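Local atomic coordinates of uncharacterized protein AF_1382 (Archaeoglobus fulgidus, PDB entry 3O3K), a protein that is of unknown function but has the helix and strand order of a winged-helix domain, consistent with a role in DNA binding. Residues G28-I33 with T68-L73. Sequence-based numbering, arbitrary orientation.
Sequences GNDVYI and TKIIRL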
loop_
_atom_site.group_PDB
_atom_site.type_symbol
_atom_site.label_atom_id
_atom_site.label_comp_id
_atom_site.label_asym_id
_atom_site.label_seq_id
_atom_site.Cartn_x
_atom_site.Cartn_y
_atom_site.Cartn_z
ATOM N N GLY A 28 8.226 -20.768 10.071
ATOM C CA GLY A 28 7.847 -22.010 10.717
ATOM C C GLY A 28 7.087 -21.789 12.002
ATOM O O GLY A 28 6.330 -22.655 12.440
ATOM N N ASN A 29 7.280 -20.620 12.592
ATOM C CA ASN A 29 6.669 -20.284 13.865
ATOM C C ASN A 29 5.161 -20.112 13.801
ATOM O O ASN A 29 4.620 -19.648 12.802
ATOM C CB ASN A 29 7.283 -18.991 14.412
ATOM C CG ASN A 29 8.718 -19.163 14.860
ATOM O OD1 ASN A 29 9.046 -20.092 15.585
ATOM N ND2 ASN A 29 9.580 -18.253 14.432
ATOM N N ASP A 30 4.493 -20.480 14.888
ATOM C CA ASP A 30 3.132 -20.062 15.134
ATOM C C ASP A 30 3.271 -18.583 15.433
ATOM O O ASP A 30 4.195 -18.182 16.128
ATOM C CB ASP A 30 2.556 -20.766 16.361
ATOM C CG ASP A 30 1.922 -22.102 16.036
ATOM O OD1 ASP A 30 1.405 -22.272 14.918
ATOM O OD2 ASP A 30 1.939 -22.987 16.909
ATOM N N VAL A 31 2.373 -17.769 14.899
ATOM C CA VAL A 31 2.452 -16.334 15.122
ATOM C C VAL A 31 1.622 -15.912 16.325
ATOM O O VAL A 31 0.401 -15.903 16.279
ATOM C CB VAL A 31 2.020 -15.538 13.887
ATOM C CG1 VAL A 31 2.241 -14.064 14.122
ATOM C CG2 VAL A 31 2.791 -16.000 12.675
ATOM N N TYR A 32 2.299 -15.567 17.408
ATOM C CA TYR A 32 1.603 -15.166 18.619
ATOM C C TYR A 32 1.546 -13.633 18.567
ATOM O O TYR A 32 2.502 -12.985 18.114
ATOM C CB TYR A 32 2.384 -15.675 19.846
ATOM C CG TYR A 32 2.549 -17.198 19.907
ATOM C CD1 TYR A 32 1.470 -18.025 20.209
ATOM C CD2 TYR A 32 3.793 -17.800 19.697
ATOM C CE1 TYR A 32 1.612 -19.422 20.309
ATOM C CE2 TYR A 32 3.956 -19.209 19.794
ATOM C CZ TYR A 32 2.856 -20.012 20.106
ATOM O OH TYR A 32 2.994 -21.394 20.250
ATOM N N ILE A 33 0.435 -13.051 19.017
ATOM C CA ILE A 33 0.277 -11.598 18.973
ATOM C C ILE A 33 1.296 -10.842 19.819
ATOM O O ILE A 33 1.587 -9.672 19.555
ATOM C CB ILE A 33 -1.155 -11.175 19.397
ATOM C CG1 ILE A 33 -1.353 -9.679 19.126
ATOM C CG2 ILE A 33 -1.398 -11.524 20.865
ATOM C CD1 ILE A 33 -2.736 -9.327 18.580
ATOM N N THR A 68 -2.927 -17.478 25.129
ATOM C CA THR A 68 -2.125 -16.877 24.060
ATOM C C THR A 68 -2.902 -16.825 22.736
ATOM O O THR A 68 -3.487 -17.822 22.312
ATOM C CB THR A 68 -0.792 -17.692 23.848
ATOM O OG1 THR A 68 -1.047 -18.847 23.036
ATOM C CG2 THR A 68 -0.229 -18.179 25.196
ATOM N N LYS A 69 -2.918 -15.665 22.086
ATOM C CA LYS A 69 -3.642 -15.535 20.824
ATOM C C LYS A 69 -2.712 -15.825 19.648
ATOM O O LYS A 69 -1.654 -15.206 19.513
ATOM C CB LYS A 69 -4.248 -14.128 20.677
ATOM C CG LYS A 69 -5.164 -13.983 19.461
ATOM C CD LYS A 69 -5.907 -12.651 19.412
ATOM C CE LYS A 69 -6.932 -12.669 18.271
ATOM N NZ LYS A 69 -7.695 -11.397 18.155
ATOM N N ILE A 70 -3.114 -16.789 18.821
ATOM C CA ILE A 70 -2.360 -17.186 17.638
ATOM C C ILE A 70 -3.027 -16.572 16.402
ATOM O O ILE A 70 -4.252 -16.558 16.281
ATOM C CB ILE A 70 -2.316 -18.721 17.491
ATOM C CG1 ILE A 70 -1.674 -19.336 18.745
ATOM C CG2 ILE A 70 -1.509 -19.110 16.233
ATOM C CD1 ILE A 70 -1.855 -20.843 18.846
ATOM N N ILE A 71 -2.203 -16.047 15.501
ATOM C CA ILE A 71 -2.694 -15.412 14.292
ATOM C C ILE A 71 -2.170 -16.137 13.054
ATOM O O ILE A 71 -0.970 -16.377 12.918
ATOM C CB ILE A 71 -2.247 -13.931 14.243
ATOM C CG1 ILE A 71 -2.535 -13.254 15.583
ATOM C CG2 ILE A 71 -3.006 -13.195 13.153
ATOM C CD1 ILE A 71 -1.791 -11.949 15.767
ATOM N N ARG A 72 -3.079 -16.481 12.151
ATOM C CA ARG A 72 -2.706 -17.160 10.908
ATOM C C ARG A 72 -3.281 -16.402 9.702
ATOM O O ARG A 72 -4.431 -15.967 9.731
ATOM C CB ARG A 72 -3.236 -18.611 10.913
ATOM C CG ARG A 72 -4.777 -18.737 10.836
ATOM C CD ARG A 72 -5.320 -20.183 10.843
ATOM N NE ARG A 72 -5.165 -20.820 12.154
ATOM C CZ ARG A 72 -4.055 -21.435 12.559
ATOM N NH1 ARG A 72 -3.004 -21.509 11.749
ATOM N NH2 ARG A 72 -3.983 -21.956 13.782
ATOM N N LEU A 73 -2.477 -16.241 8.651
ATOM C CA LEU A 73 -2.924 -15.572 7.420
ATOM C C LEU A 73 -3.803 -16.489 6.575
ATOM O O LEU A 73 -3.441 -17.643 6.343
ATOM C CB LEU A 73 -1.738 -15.203 6.538
ATOM C CG LEU A 73 -0.835 -14.032 6.873
ATOM C CD1 LEU A 73 0.238 -13.923 5.810
ATOM C CD2 LEU A 73 -1.648 -12.760 6.941
HETATM O O HOH W 1 -0.830 -21.334 13.519
HETATM O O HOH W 2 0.275 -19.055 13.166
#
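Tyr-32 and Ile-70 form an antiparallel non-hydrogen-bonded pair, their side chains lying side by side and pointing the same way. CG1 of Ile-70 meets the tyrosine ring obliquely, 3.6 Å from CE1, and Thr-68 OG1 comes obliquely to the same CD1–CE1 side. CG anti to the carbonyl carbon and beside the backbone N (chi1 -60°) brings this side of the ring to Ile-70. Were Tyr-32 an alanine, Ile-70 CG1 and Thr-68 OG1 would probably lose the ring surface they pack on. Two backbone bonds flank the pair: Ile-71 N donates to Val-31 O at 2.7 Å, and Ile-33 N to Lys-69 O at 3.0 Å. A water takes the N-H of Val-31 and donates to Ile-71 O. A second accepts a weak bond from Arg-72 NH1 and donates to Asp-30 OD1, loosely linking opposite charges 5.5 Å apart between those atoms. On the face carrying Val-31, Ile-71 has CG1 anti to its carbonyl carbon (chi1 -48°), which carries CD1 to within 3.8 Å of Ile-33 CB, the two side chains crossing at an angle; Ile-33 CG2 lies 3.9 Å from Lys-69 CB. Tyr-32 occupies the N-cap position of helix 33-39. Ile-33 and Ile-71 both pack on Ile-51 of helix 44-56, Val-31 touches helix 12-25, and strand 68-73 runs between 31-32 and 60-65, consistent with the small antiparallel sheet and wing of a winged-helix domain.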